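Long-range contacts in flagellar assembly factor FliW (Geobacillus thermodenitrificans, PDB 5JAK), which probably binds the translational regulator CsrA, preventing it from repressing targets such as flagellin, and also binds flagellin during flagellum assembly: residues 59-64 against 92-97; 34-39 against 47-52; 21-26 against 119-124. The protein carries 1 engineered substitution. All coordinates share one frame; numbering follows the deposited sequence.

Contact 1. Residues 59-64 against 92-97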
ATOM      1  N   VAL A  59       7.600   0.112  -1.018  1.00 27.99           N
ATOM      2  CA  VAL A  59       7.567  -1.168  -1.683  1.00 29.30           C
ATOM      3  C   VAL A  59       6.413  -1.989  -1.146  1.00 33.21           C
ATOM      4  O   VAL A  59       6.380  -2.282   0.007  1.00 30.82           O
ATOM      5  CB  VAL A  59       8.865  -1.943  -1.474  1.00 35.19           C
ATOM      6  CG1 VAL A  59       8.826  -3.257  -2.193  1.00 32.35           C
ATOM      7  CG2 VAL A  59      10.045  -1.135  -1.915  1.00 34.93           C
ATOM      8  N   LEU A  60       5.475  -2.346  -2.000  1.00 29.92           N
ATOM      9  CA  LEU A  60       4.272  -3.096  -1.624  1.00 30.45           C
ATOM     10  C   LEU A  60       4.281  -4.503  -2.212  1.00 36.22           C
ATOM     11  O   LEU A  60       4.816  -4.741  -3.302  1.00 33.39           O
ATOM     12  CB  LEU A  60       2.976  -2.421  -2.141  1.00 29.07           C
ATOM     13  CG  LEU A  60       2.696  -0.964  -1.835  1.00 29.66           C
ATOM     14  CD1 LEU A  60       1.285  -0.561  -2.339  1.00 32.20           C
ATOM     15  CD2 LEU A  60       2.867  -0.740  -0.353  1.00 30.13           C
ATOM     16  N   ILE A  61       3.637  -5.440  -1.500  1.00 33.71           N
ATOM     17  CA  ILE A  61       3.258  -6.723  -2.075  1.00 37.79           C
ATOM     18  C   ILE A  61       1.791  -7.000  -1.774  1.00 35.00           C
ATOM     19  O   ILE A  61       1.221  -6.480  -0.815  1.00 33.99           O
ATOM     20  CB  ILE A  61       4.125  -7.890  -1.565  1.00 39.07           C
ATOM     21  CG1 ILE A  61       4.073  -7.968  -0.033  1.00 37.40           C
ATOM     22  CG2 ILE A  61       5.544  -7.745  -2.084  1.00 39.14           C
ATOM     23  CD1 ILE A  61       4.640  -9.232   0.502  1.00 46.58           C
ATOM     24  N   GLU A  62       1.180  -7.843  -2.597  1.00 32.86           N
ATOM     25  CA  GLU A  62      -0.098  -8.430  -2.201  1.00 37.95           C
ATOM     26  C   GLU A  62       0.199  -9.465  -1.130  1.00 37.61           C
ATOM     27  O   GLU A  62       1.030 -10.347  -1.358  1.00 36.91           O
ATOM     28  CB  GLU A  62      -0.817  -9.079  -3.384  1.00 42.84           C
ATOM     29  CG  GLU A  62      -1.188  -8.067  -4.447  1.00 53.96           C
ATOM     30  CD  GLU A  62      -2.163  -8.611  -5.468  1.00 76.41           C
ATOM     31  OE1 GLU A  62      -3.189  -9.204  -5.066  1.00 81.80           O
ATOM     32  OE2 GLU A  62      -1.901  -8.436  -6.676  1.00 83.23           O
ATOM     33  N   PRO A  63      -0.428  -9.383   0.049  1.00 33.62           N
ATOM     34  CA  PRO A  63       0.067 -10.182   1.187  1.00 35.94           C
ATOM     35  C   PRO A  63      -0.060 -11.685   1.015  1.00 47.17           C
ATOM     36  O   PRO A  63       0.694 -12.439   1.650  1.00 40.91           O
ATOM     37  CB  PRO A  63      -0.786  -9.680   2.367  1.00 38.48           C
ATOM     38  CG  PRO A  63      -2.009  -9.046   1.740  1.00 38.59           C
ATOM     39  CD  PRO A  63      -1.490  -8.438   0.451  1.00 40.54           C
ATOM     40  N   PHE A  64      -0.988 -12.164   0.200  1.00 47.19           N
ATOM     41  CA  PHE A  64      -1.131 -13.615   0.125  1.00 59.31           C
ATOM     42  C   PHE A  64       0.049 -14.265  -0.589  1.00 66.81           C
ATOM     43  O   PHE A  64       0.218 -15.485  -0.504  1.00 62.88           O
ATOM     44  CB  PHE A  64      -2.480 -13.936  -0.517  1.00 66.52           C
ATOM     45  CG  PHE A  64      -3.601 -13.108   0.056  1.00 75.26           C
ATOM     46  CD1 PHE A  64      -4.227 -13.480   1.237  1.00 79.29           C
ATOM     47  CD2 PHE A  64      -3.971 -11.908  -0.542  1.00 77.73           C
ATOM     48  CE1 PHE A  64      -5.238 -12.693   1.781  1.00 78.98           C
ATOM     49  CE2 PHE A  64      -4.976 -11.118   0.000  1.00 72.89           C
ATOM     50  CZ  PHE A  64      -5.609 -11.510   1.157  1.00 74.36           C
ATOM     51  N   LEU A  92      -5.918  -4.505  -1.669  1.00 34.24           N
ATOM     52  CA  LEU A  92      -5.245  -4.719  -0.386  1.00 30.02           C
ATOM     53  C   LEU A  92      -3.753  -5.010  -0.573  1.00 31.17           C
ATOM     54  O   LEU A  92      -3.387  -5.923  -1.316  1.00 36.27           O
ATOM     55  CB  LEU A  92      -5.912  -5.901   0.334  1.00 43.20           C
ATOM     56  CG  LEU A  92      -5.069  -6.435   1.480  1.00 49.96           C
ATOM     57  CD1 LEU A  92      -5.074  -5.372   2.523  1.00 43.89           C
ATOM     58  CD2 LEU A  92      -5.618  -7.762   2.016  1.00 54.91           C
ATOM     59  N   TYR A  93      -2.889  -4.276   0.141  1.00 34.41           N
ATOM     60  CA  TYR A  93      -1.441  -4.450   0.025  1.00 28.62           C
ATOM     61  C   TYR A  93      -0.809  -4.340   1.410  1.00 27.65           C
ATOM     62  O   TYR A  93      -1.412  -3.792   2.345  1.00 30.82           O
ATOM     63  CB  TYR A  93      -0.777  -3.384  -0.850  1.00 29.75           C
ATOM     64  CG  TYR A  93      -1.378  -3.296  -2.228  1.00 34.06           C
ATOM     65  CD1 TYR A  93      -0.981  -4.176  -3.226  1.00 38.04           C
ATOM     66  CD2 TYR A  93      -2.316  -2.307  -2.533  1.00 36.95           C
ATOM     67  CE1 TYR A  93      -1.517  -4.079  -4.513  1.00 45.98           C
ATOM     68  CE2 TYR A  93      -2.854  -2.209  -3.805  1.00 34.33           C
ATOM     69  CZ  TYR A  93      -2.449  -3.094  -4.786  1.00 38.07           C
ATOM     70  OH  TYR A  93      -2.994  -2.993  -6.060  1.00 43.39           O
ATOM     71  N   VAL A  94       0.422  -4.841   1.539  1.00 26.59           N
ATOM     72  CA  VAL A  94       1.224  -4.575   2.728  1.00 26.51           C
ATOM     73  C   VAL A  94       2.569  -3.981   2.344  1.00 29.75           C
ATOM     74  O   VAL A  94       3.165  -4.342   1.317  1.00 30.88           O
ATOM     75  CB  VAL A  94       1.433  -5.838   3.606  1.00 27.32           C
ATOM     76  CG1 VAL A  94       0.091  -6.280   4.225  1.00 30.97           C
ATOM     77  CG2 VAL A  94       2.035  -6.986   2.785  1.00 25.48           C
ATOM     78  N   ILE A  95       3.066  -3.092   3.202  1.00 27.34           N
ATOM     79  CA  ILE A  95       4.358  -2.433   2.971  1.00 28.11           C
ATOM     80  C   ILE A  95       5.481  -3.349   3.407  1.00 34.43           C
ATOM     81  O   ILE A  95       5.441  -3.918   4.511  1.00 29.27           O
ATOM     82  CB  ILE A  95       4.438  -1.097   3.737  1.00 28.29           C
ATOM     83  CG1 ILE A  95       3.325  -0.138   3.307  1.00 28.44           C
ATOM     84  CG2 ILE A  95       5.839  -0.450   3.562  1.00 31.16           C
ATOM     85  CD1 ILE A  95       3.257   1.171   4.194  1.00 33.09           C
ATOM     86  N   LEU A  96       6.500  -3.496   2.551  1.00 27.54           N
ATOM     87  CA  LEU A  96       7.699  -4.248   2.884  1.00 32.34           C
ATOM     88  C   LEU A  96       8.815  -3.312   3.330  1.00 39.43           C
ATOM     89  O   LEU A  96       9.057  -2.277   2.702  1.00 39.17           O
ATOM     90  CB  LEU A  96       8.177  -5.058   1.671  1.00 35.00           C
ATOM     91  CG  LEU A  96       7.337  -6.220   1.177  1.00 35.20           C
ATOM     92  CD1 LEU A  96       8.175  -6.966   0.125  1.00 36.16           C
ATOM     93  CD2 LEU A  96       6.952  -7.139   2.336  1.00 35.47           C
ATOM     94  N   THR A  97       9.508  -3.692   4.405  1.00 32.27           N
ATOM     95  CA  THR A  97      10.797  -3.099   4.793  1.00 36.47           C
ATOM     96  C   THR A  97      11.891  -4.050   4.318  1.00 43.49           C
ATOM     97  O   THR A  97      12.081  -5.123   4.893  1.00 36.25           O
ATOM     98  CB  THR A  97      10.882  -2.895   6.303  1.00 41.46           C
ATOM     99  OG1 THR A  97       9.898  -1.940   6.713  1.00 39.52           O
ATOM    100  CG2 THR A  97      12.281  -2.406   6.706  1.00 42.63           C
TER
HETATM  101  O   HOH W   1       8.878   0.088   1.504  1.00 32.26           O
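I61 holds CG1 between its backbone N and carbonyl carbon (chi1 56°), and V94 keeps CG2 in the equivalent place; the two branches therefore meet across the strands, I61 CG1 lying 3.6 Å from V94 CG2. The rest of I61 runs across L96 at about a right angle, with I61 CG2 3.5 Å from L96 CD1 and I61 CD1 3.6 Å from L96 CD2. P63 extends this apolar face beyond the strand: its CB rests on V94 CG2 and its CG on a methyl of L92. On the other face L60 forks, CD1 packing 3.8 Å from Y93 CB at the root of the ring and CD2 touching I95 CG1. I61 O lies at the edge of the Y93 ring, in its plane. Between the two faces, the backbones of I61 and V94 form a hydrogen-bonded pair, V94 N reaching I61 O at 3.0 Å and I61 N reaching V94 O at 3.1 Å. Farther along, L96 N donates to V59 O, while water 1 bridges V59 N and L96 O. With the L60 side continuing onto L37 and L48, this is the two-faced packing of neighbouring strands in the antiparallel sheet of FliW.

Contact 2. Residues 34-39 against 47-52; sequences QFVLLQ and ILQSVN. Engineered in segment 34-39: Q39 (natural residue Pro).
Q34 and N52 lay their side-chain amides almost in one plane, 14° apart, just where the strands of this beta hairpin, 34-39 and 46-50, begin to part. N52 ND2 donates to Q34 OE1 at 3.3 Å, in the carbonyl plane and on a lone pair, and also gives a hydrogen to water 2, which accepts from Q34 N as well. Next to this clamp V51 N bonds Q34 O, and the V51 CG2 methyl lies 3.7 Å from V36 CG1. S50 OG accepts from N52 N, an ST turn that bends the chain out of the strand; the same hydroxyl is hydrogen-bonded to E32 OE1, its main partner. On the face shared with S50, L48 has CG anti to its own N (chi1 -175°), which brings CD1 back across the gap to within 3.6 Å of F35 CB and 3.8 Å of L37 CD2. The F35 ring reaches over the backbone, its CD2 3.4 Å from S50 N. On the reverse face L38 CD1 packs on Q49 CB, while the Q49 amide turns away to K7 N, P54 O and S50 O. Nearer the hairpin turn, I47 N donates to L38 O at 2.8 Å.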
ATOM      1  N   GLN A  34      -1.244  12.231  -2.771  1.00 30.51           N
ATOM      2  CA  GLN A  34      -1.414  11.730  -4.139  1.00 30.36           C
ATOM      3  C   GLN A  34      -0.334  10.702  -4.467  1.00 29.34           C
ATOM      4  O   GLN A  34       0.862  11.027  -4.433  1.00 30.12           O
ATOM      5  CB  GLN A  34      -1.345  12.881  -5.140  1.00 28.19           C
ATOM      6  CG  GLN A  34      -2.487  13.844  -5.063  1.00 35.41           C
ATOM      7  CD  GLN A  34      -2.319  14.925  -6.128  1.00 44.90           C
ATOM      8  OE1 GLN A  34      -1.254  15.540  -6.225  1.00 41.14           O
ATOM      9  NE2 GLN A  34      -3.353  15.143  -6.933  1.00 40.31           N
ATOM     10  N   PHE A  35      -0.751   9.479  -4.826  1.00 26.60           N
ATOM     11  CA  PHE A  35       0.153   8.380  -5.149  1.00 28.26           C
ATOM     12  C   PHE A  35      -0.297   7.675  -6.426  1.00 31.14           C
ATOM     13  O   PHE A  35      -1.477   7.692  -6.793  1.00 32.62           O
ATOM     14  CB  PHE A  35       0.239   7.334  -3.993  1.00 26.69           C
ATOM     15  CG  PHE A  35       0.959   7.848  -2.767  1.00 27.16           C
ATOM     16  CD1 PHE A  35       0.269   8.558  -1.778  1.00 26.73           C
ATOM     17  CD2 PHE A  35       2.320   7.624  -2.607  1.00 24.63           C
ATOM     18  CE1 PHE A  35       0.936   9.033  -0.662  1.00 26.89           C
ATOM     19  CE2 PHE A  35       3.006   8.117  -1.494  1.00 25.67           C
ATOM     20  CZ  PHE A  35       2.302   8.817  -0.502  1.00 28.27           C
ATOM     21  N   VAL A  36       0.656   7.058  -7.118  1.00 29.29           N
ATOM     22  CA  VAL A  36       0.339   6.143  -8.215  1.00 27.73           C
ATOM     23  C   VAL A  36       0.970   4.788  -7.884  1.00 34.46           C
ATOM     24  O   VAL A  36       1.955   4.704  -7.143  1.00 31.42           O
ATOM     25  CB  VAL A  36       0.811   6.653  -9.600  1.00 31.00           C
ATOM     26  CG1 VAL A  36       0.020   7.907 -10.014  1.00 31.78           C
ATOM     27  CG2 VAL A  36       2.326   6.937  -9.605  1.00 28.45           C
ATOM     28  N   LEU A  37       0.375   3.717  -8.414  1.00 35.52           N
ATOM     29  CA  LEU A  37       0.855   2.353  -8.187  1.00 36.98           C
ATOM     30  C   LEU A  37       1.615   1.870  -9.423  1.00 38.24           C
ATOM     31  O   LEU A  37       1.036   1.781 -10.513  1.00 36.25           O
ATOM     32  CB  LEU A  37      -0.315   1.412  -7.881  1.00 36.59           C
ATOM     33  CG  LEU A  37      -1.082   1.597  -6.571  1.00 40.89           C
ATOM     34  CD1 LEU A  37      -2.437   0.855  -6.651  1.00 45.70           C
ATOM     35  CD2 LEU A  37      -0.256   1.058  -5.463  1.00 43.95           C
ATOM     36  N   LEU A  38       2.909   1.565  -9.262  1.00 34.43           N
ATOM     37  CA  LEU A  38       3.782   1.213 -10.385  1.00 35.18           C
ATOM     38  C   LEU A  38       4.372  -0.188 -10.183  1.00 38.65           C
ATOM     39  O   LEU A  38       5.239  -0.380  -9.329  1.00 37.72           O
ATOM     40  CB  LEU A  38       4.895   2.251 -10.540  1.00 33.53           C
ATOM     41  CG  LEU A  38       4.503   3.737 -10.661  1.00 37.57           C
ATOM     42  CD1 LEU A  38       5.765   4.635 -10.707  1.00 31.72           C
ATOM     43  CD2 LEU A  38       3.604   3.993 -11.885  1.00 39.35           C
ATOM     44  N   GLN A  39       3.935  -1.154 -10.995  1.00 44.05           N
ATOM     45  CA  GLN A  39       4.526  -2.501 -11.009  1.00 47.48           C
ATOM     46  C   GLN A  39       5.977  -2.446 -11.508  1.00 55.97           C
ATOM     47  O   GLN A  39       6.356  -1.557 -12.274  1.00 43.99           O
ATOM     48  CB  GLN A  39       3.680  -3.414 -11.904  1.00 45.89           C
ATOM     49  CG  GLN A  39       4.026  -4.892 -11.852  1.00 60.05           C
ATOM     50  CD  GLN A  39       3.180  -5.649 -10.851  1.00 72.05           C
ATOM     51  OE1 GLN A  39       1.957  -5.512 -10.829  1.00 77.73           O
ATOM     52  NE2 GLN A  39       3.826  -6.458 -10.017  1.00 70.27           N
ATOM     53  N   ILE A  47       5.179  -0.417  -6.532  1.00 30.86           N
ATOM     54  CA  ILE A  47       5.670   0.766  -5.810  1.00 27.20           C
ATOM     55  C   ILE A  47       4.503   1.729  -5.613  1.00 31.65           C
ATOM     56  O   ILE A  47       3.852   2.129  -6.595  1.00 33.18           O
ATOM     57  CB  ILE A  47       6.815   1.462  -6.573  1.00 33.40           C
ATOM     58  CG1 ILE A  47       7.928   0.465  -6.906  1.00 33.42           C
ATOM     59  CG2 ILE A  47       7.356   2.640  -5.733  1.00 30.84           C
ATOM     60  CD1 ILE A  47       8.454  -0.289  -5.587  1.00 32.20           C
ATOM     61  N   LEU A  48       4.266   2.134  -4.360  1.00 25.89           N
ATOM     62  CA  LEU A  48       3.342   3.234  -4.020  1.00 23.52           C
ATOM     63  C   LEU A  48       4.151   4.533  -4.135  1.00 25.93           C
ATOM     64  O   LEU A  48       4.877   4.926  -3.222  1.00 26.70           O
ATOM     65  CB  LEU A  48       2.746   3.011  -2.623  1.00 24.31           C
ATOM     66  CG  LEU A  48       1.673   3.987  -2.142  1.00 29.64           C
ATOM     67  CD1 LEU A  48       0.442   3.895  -3.048  1.00 30.20           C
ATOM     68  CD2 LEU A  48       1.293   3.671  -0.667  1.00 29.56           C
ATOM     69  N   GLN A  49       4.105   5.156  -5.313  1.00 29.04           N
ATOM     70  CA  GLN A  49       5.005   6.249  -5.690  1.00 23.15           C
ATOM     71  C   GLN A  49       4.293   7.583  -5.514  1.00 25.97           C
ATOM     72  O   GLN A  49       3.233   7.806  -6.118  1.00 27.42           O
ATOM     73  CB  GLN A  49       5.434   6.095  -7.156  1.00 25.46           C
ATOM     74  CG  GLN A  49       6.185   7.337  -7.699  1.00 28.34           C
ATOM     75  CD  GLN A  49       7.577   7.482  -7.107  1.00 32.32           C
ATOM     76  OE1 GLN A  49       8.380   6.556  -7.195  1.00 32.46           O
ATOM     77  NE2 GLN A  49       7.874   8.628  -6.490  1.00 29.60           N
ATOM     78  N   SER A  50       4.878   8.471  -4.705  1.00 27.61           N
ATOM     79  CA  SER A  50       4.338   9.817  -4.554  1.00 28.30           C
ATOM     80  C   SER A  50       4.413  10.582  -5.873  1.00 25.23           C
ATOM     81  O   SER A  50       5.440  10.562  -6.570  1.00 28.25           O
ATOM     82  CB  SER A  50       5.115  10.587  -3.485  1.00 28.21           C
ATOM     83  OG  SER A  50       4.732  11.955  -3.555  1.00 28.50           O
ATOM     84  N   VAL A  51       3.318  11.275  -6.213  1.00 24.84           N
ATOM     85  CA  VAL A  51       3.241  12.103  -7.423  1.00 26.12           C
ATOM     86  C   VAL A  51       3.924  13.464  -7.225  1.00 28.03           C
ATOM     87  O   VAL A  51       4.209  14.181  -8.197  1.00 29.95           O
ATOM     88  CB  VAL A  51       1.738  12.236  -7.754  1.00 37.08           C
ATOM     89  CG1 VAL A  51       1.467  13.291  -8.786  1.00 43.83           C
ATOM     90  CG2 VAL A  51       1.162  10.884  -8.196  1.00 34.45           C
ATOM     91  N   ASN A  52       4.204  13.839  -5.974  1.00 29.03           N
ATOM     92  CA  ASN A  52       4.828  15.113  -5.661  1.00 30.85           C
ATOM     93  C   ASN A  52       6.271  15.011  -5.189  1.00 32.54           C
ATOM     94  O   ASN A  52       7.009  16.013  -5.264  1.00 34.50           O
ATOM     95  CB  ASN A  52       3.985  15.834  -4.600  1.00 33.95           C
ATOM     96  CG  ASN A  52       2.597  16.145  -5.115  1.00 40.00           C
ATOM     97  OD1 ASN A  52       2.449  16.957  -6.013  1.00 39.15           O
ATOM     98  ND2 ASN A  52       1.587  15.471  -4.589  1.00 39.76           N
TER
HETATM   99  O   HOH W   2       1.651  13.042  -2.754  1.00 33.77           O

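Contact 3. Residues 21-26 against 119-124; sequences RFEQGI and KRLGKQ
R21 makes a single backbone bridge to L121, with R21 N bonded to R120 O at 2.9 Å and G122 N to R21 O at 2.8 Å, before the chain swings off into a type I turn from F22 to G25. The F22 ring then lies flat on the opposing strand: G122 CA sits 3.9 Å from the ring centroid and only 7° off its normal, a CH-pi contact over the face. The approach is so close that a beta carbon at G122 would run into F22 CZ. With CG beside its backbone N (chi1 -75°), F22 can lie along the strand as far as K123 N, 3.5 Å from F22 CE2. An alanine at F22 is likely to strip this cover from G122 and open a gap beside F35, whose ring meets F22 edge-to-face. Past F22 the backbones separate, and water takes over: waters 3 and 4 join E23 N and Q24 N to G122 O, and water 5 joins G25 O to Q124 N. E23 slants across L121, its OE2 nearest the CD2 methyl, and Q24 OE1 comes within 3.3 Å of K123 CE while Q24 NE2 bonds Q81 OE1. R120 and L121 together face N116 in a G1 beta bulge. The single bridge joins strand 20-21 to strand 121-124 and so closes the ring of antiparallel strands, consistent with a small barrel-like fold.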
ATOM      1  N   ARG A  21      -5.944   9.061  -4.268  1.00 29.96           N
ATOM      2  CA  ARG A  21      -5.903  10.076  -3.226  1.00 31.61           C
ATOM      3  C   ARG A  21      -5.903   9.445  -1.830  1.00 32.03           C
ATOM      4  O   ARG A  21      -6.760   8.618  -1.531  1.00 36.27           O
ATOM      5  CB  ARG A  21      -7.112  10.996  -3.368  1.00 38.84           C
ATOM      6  CG  ARG A  21      -6.967  12.220  -2.526  1.00 56.73           C
ATOM      7  CD  ARG A  21      -8.162  13.157  -2.576  1.00 71.93           C
ATOM      8  NE  ARG A  21      -8.106  14.064  -1.435  1.00 75.74           N
ATOM      9  CZ  ARG A  21      -7.202  15.030  -1.287  1.00 75.58           C
ATOM     10  NH1 ARG A  21      -6.285  15.246  -2.222  1.00 72.49           N
ATOM     11  NH2 ARG A  21      -7.221  15.792  -0.200  1.00 77.96           N
ATOM     12  N   PHE A  22      -4.956   9.875  -0.975  1.00 33.33           N
ATOM     13  CA  PHE A  22      -4.906   9.520   0.456  1.00 31.42           C
ATOM     14  C   PHE A  22      -5.281  10.776   1.235  1.00 30.99           C
ATOM     15  O   PHE A  22      -4.429  11.637   1.496  1.00 36.12           O
ATOM     16  CB  PHE A  22      -3.518   9.002   0.832  1.00 34.81           C
ATOM     17  CG  PHE A  22      -3.229   7.603   0.349  1.00 30.76           C
ATOM     18  CD1 PHE A  22      -3.105   7.327  -1.030  1.00 30.23           C
ATOM     19  CD2 PHE A  22      -3.029   6.564   1.279  1.00 29.01           C
ATOM     20  CE1 PHE A  22      -2.837   6.018  -1.479  1.00 26.30           C
ATOM     21  CE2 PHE A  22      -2.739   5.280   0.870  1.00 30.09           C
ATOM     22  CZ  PHE A  22      -2.637   4.979  -0.501  1.00 27.40           C
ATOM     23  N   GLU A  23      -6.562  10.887   1.605  1.00 41.07           N
ATOM     24  CA  GLU A  23      -7.071  12.120   2.204  1.00 43.86           C
ATOM     25  C   GLU A  23      -6.398  12.444   3.533  1.00 44.53           C
ATOM     26  O   GLU A  23      -6.314  13.620   3.907  1.00 47.33           O
ATOM     27  CB  GLU A  23      -8.585  12.032   2.393  1.00 45.77           C
ATOM     28  CG  GLU A  23      -9.365  11.955   1.085  1.00 61.79           C
ATOM     29  CD  GLU A  23     -10.871  12.093   1.287  1.00 77.74           C
ATOM     30  OE1 GLU A  23     -11.364  11.734   2.378  1.00 81.56           O
ATOM     31  OE2 GLU A  23     -11.555  12.566   0.353  1.00 81.82           O
ATOM     32  N   GLN A  24      -5.912  11.431   4.253  1.00 39.59           N
ATOM     33  CA  GLN A  24      -5.190  11.628   5.503  1.00 44.82           C
ATOM     34  C   GLN A  24      -3.682  11.492   5.324  1.00 35.84           C
ATOM     35  O   GLN A  24      -2.952  11.353   6.319  1.00 35.80           O
ATOM     36  CB  GLN A  24      -5.681  10.628   6.570  1.00 51.26           C
ATOM     37  CG  GLN A  24      -7.193  10.691   6.866  1.00 58.93           C
ATOM     38  CD  GLN A  24      -7.677   9.598   7.838  1.00 71.41           C
ATOM     39  OE1 GLN A  24      -6.957   8.638   8.139  1.00 66.22           O
ATOM     40  NE2 GLN A  24      -8.909   9.751   8.326  1.00 69.65           N
ATOM     41  N   GLY A  25      -3.202  11.525   4.082  1.00 36.36           N
ATOM     42  CA  GLY A  25      -1.837  11.134   3.821  1.00 34.09           C
ATOM     43  C   GLY A  25      -1.593   9.709   4.285  1.00 30.54           C
ATOM     44  O   GLY A  25      -2.492   8.851   4.293  1.00 33.32           O
ATOM     45  N   ILE A  26      -0.347   9.458   4.683  1.00 31.71           N
ATOM     46  CA  ILE A  26       0.108   8.182   5.238  1.00 36.18           C
ATOM     47  C   ILE A  26       0.846   8.528   6.528  1.00 37.64           C
ATOM     48  O   ILE A  26       1.512   9.571   6.560  1.00 33.33           O
ATOM     49  CB  ILE A  26       1.000   7.451   4.221  1.00 35.46           C
ATOM     50  CG1 ILE A  26       0.167   6.979   3.026  1.00 37.32           C
ATOM     51  CG2 ILE A  26       1.763   6.281   4.848  1.00 34.72           C
ATOM     52  CD1 ILE A  26       0.997   6.243   1.993  1.00 37.06           C
ATOM     53  N   LYS A 119     -13.522   4.952  -6.136  1.00 44.87           N
ATOM     54  CA  LYS A 119     -13.422   6.323  -5.667  1.00 46.95           C
ATOM     55  C   LYS A 119     -11.979   6.829  -5.705  1.00 51.47           C
ATOM     56  O   LYS A 119     -11.752   8.027  -5.500  1.00 48.26           O
ATOM     57  CB  LYS A 119     -14.013   6.424  -4.254  1.00 53.20           C
ATOM     58  CG  LYS A 119     -15.512   6.105  -4.161  1.00 54.63           C
ATOM     59  CD  LYS A 119     -16.353   7.360  -4.309  1.00 61.38           C
ATOM     60  CE  LYS A 119     -17.826   7.052  -4.240  1.00 69.91           C
ATOM     61  NZ  LYS A 119     -18.593   8.261  -4.612  1.00 78.20           N
ATOM     62  N   ARG A 120     -11.021   5.947  -6.008  1.00 46.69           N
ATOM     63  CA  ARG A 120      -9.579   6.237  -5.969  1.00 46.33           C
ATOM     64  C   ARG A 120      -9.197   6.912  -4.661  1.00 48.57           C
ATOM     65  O   ARG A 120      -8.616   7.996  -4.635  1.00 36.40           O
ATOM     66  CB  ARG A 120      -9.139   7.078  -7.172  1.00 50.50           C
ATOM     67  CG  ARG A 120      -9.299   6.390  -8.511  1.00 60.22           C
ATOM     68  CD  ARG A 120      -8.600   7.212  -9.592  1.00 75.40           C
ATOM     69  NE  ARG A 120      -9.454   7.458 -10.745  1.00 82.75           N
ATOM     70  CZ  ARG A 120     -10.396   8.393 -10.781  1.00 92.68           C
ATOM     71  NH1 ARG A 120     -10.601   9.164  -9.724  1.00 92.46           N
ATOM     72  NH2 ARG A 120     -11.140   8.551 -11.870  1.00 98.16           N
ATOM     73  N   LEU A 121      -9.532   6.247  -3.552  1.00 37.87           N
ATOM     74  CA  LEU A 121      -9.159   6.718  -2.235  1.00 37.11           C
ATOM     75  C   LEU A 121      -8.378   5.610  -1.535  1.00 42.47           C
ATOM     76  O   LEU A 121      -8.644   4.421  -1.739  1.00 42.32           O
ATOM     77  CB  LEU A 121     -10.389   7.111  -1.387  1.00 42.26           C
ATOM     78  CG  LEU A 121     -11.342   8.211  -1.888  1.00 50.57           C
ATOM     79  CD1 LEU A 121     -12.724   8.003  -1.254  1.00 55.09           C
ATOM     80  CD2 LEU A 121     -10.808   9.610  -1.606  1.00 49.52           C
ATOM     81  N   GLY A 122      -7.377   6.007  -0.756  1.00 34.14           N
ATOM     82  CA  GLY A 122      -6.619   5.038  -0.005  1.00 27.89           C
ATOM     83  C   GLY A 122      -6.339   5.494   1.408  1.00 31.15           C
ATOM     84  O   GLY A 122      -6.465   6.666   1.760  1.00 35.53           O
ATOM     85  N   LYS A 123      -5.894   4.522   2.199  1.00 31.05           N
ATOM     86  CA  LYS A 123      -5.570   4.762   3.582  1.00 33.74           C
ATOM     87  C   LYS A 123      -4.676   3.624   4.054  1.00 23.93           C
ATOM     88  O   LYS A 123      -4.824   2.491   3.596  1.00 29.46           O
ATOM     89  CB  LYS A 123      -6.875   4.796   4.400  1.00 50.41           C
ATOM     90  CG  LYS A 123      -6.732   4.937   5.873  1.00 52.70           C
ATOM     91  CD  LYS A 123      -8.118   4.986   6.512  1.00 51.49           C
ATOM     92  CE  LYS A 123      -8.020   5.572   7.891  1.00 55.53           C
ATOM     93  NZ  LYS A 123      -8.992   4.921   8.827  1.00 74.72           N
ATOM     94  N   GLN A 124      -3.747   3.927   4.954  1.00 29.26           N
ATOM     95  CA  GLN A 124      -3.110   2.882   5.738  1.00 25.15           C
ATOM     96  C   GLN A 124      -4.010   2.647   6.945  1.00 27.42           C
ATOM     97  O   GLN A 124      -4.178   3.541   7.779  1.00 32.99           O
ATOM     98  CB  GLN A 124      -1.698   3.256   6.167  1.00 26.07           C
ATOM     99  CG  GLN A 124      -1.047   2.060   6.921  1.00 25.85           C
ATOM    100  CD  GLN A 124       0.393   2.351   7.318  1.00 33.65           C
ATOM    101  OE1 GLN A 124       0.717   3.480   7.666  1.00 38.40           O
ATOM    102  NE2 GLN A 124       1.252   1.320   7.311  1.00 26.83           N
TER
HETATM  103  O   HOH W   3      -8.309   8.773   1.588  1.00 40.37           O
HETATM  104  O   HOH W   4      -5.485   8.732   3.875  1.00 45.85           O
HETATM  105  O   HOH W   5      -3.454   6.715   5.697  1.00 35.43           O

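Overall arrangement
Contact 2 precedes contact 1 along the chain, and both fall within the span between the two segments of contact 3. Strands 46-50 and 57-61 are neighbours in the sheet, and although the centres of contacts 1 and 2 are about 14 Å apart, L60 CD1 packs 3.8 Å from L37 CD2. Contacts 2 and 3, centres about 12 Å apart, share an apolar cluster: F35 CD1 lies 3.7 Å from F22 CD1, and I26 CD1 lies 3.7 Å from L48 CD2. The centres of contacts 1 and 3 are about 16 Å apart, yet I95 CD1 touches Q124 NE2 at 3.7 Å. Side chains of all three contacts therefore connect within one antiparallel sheet.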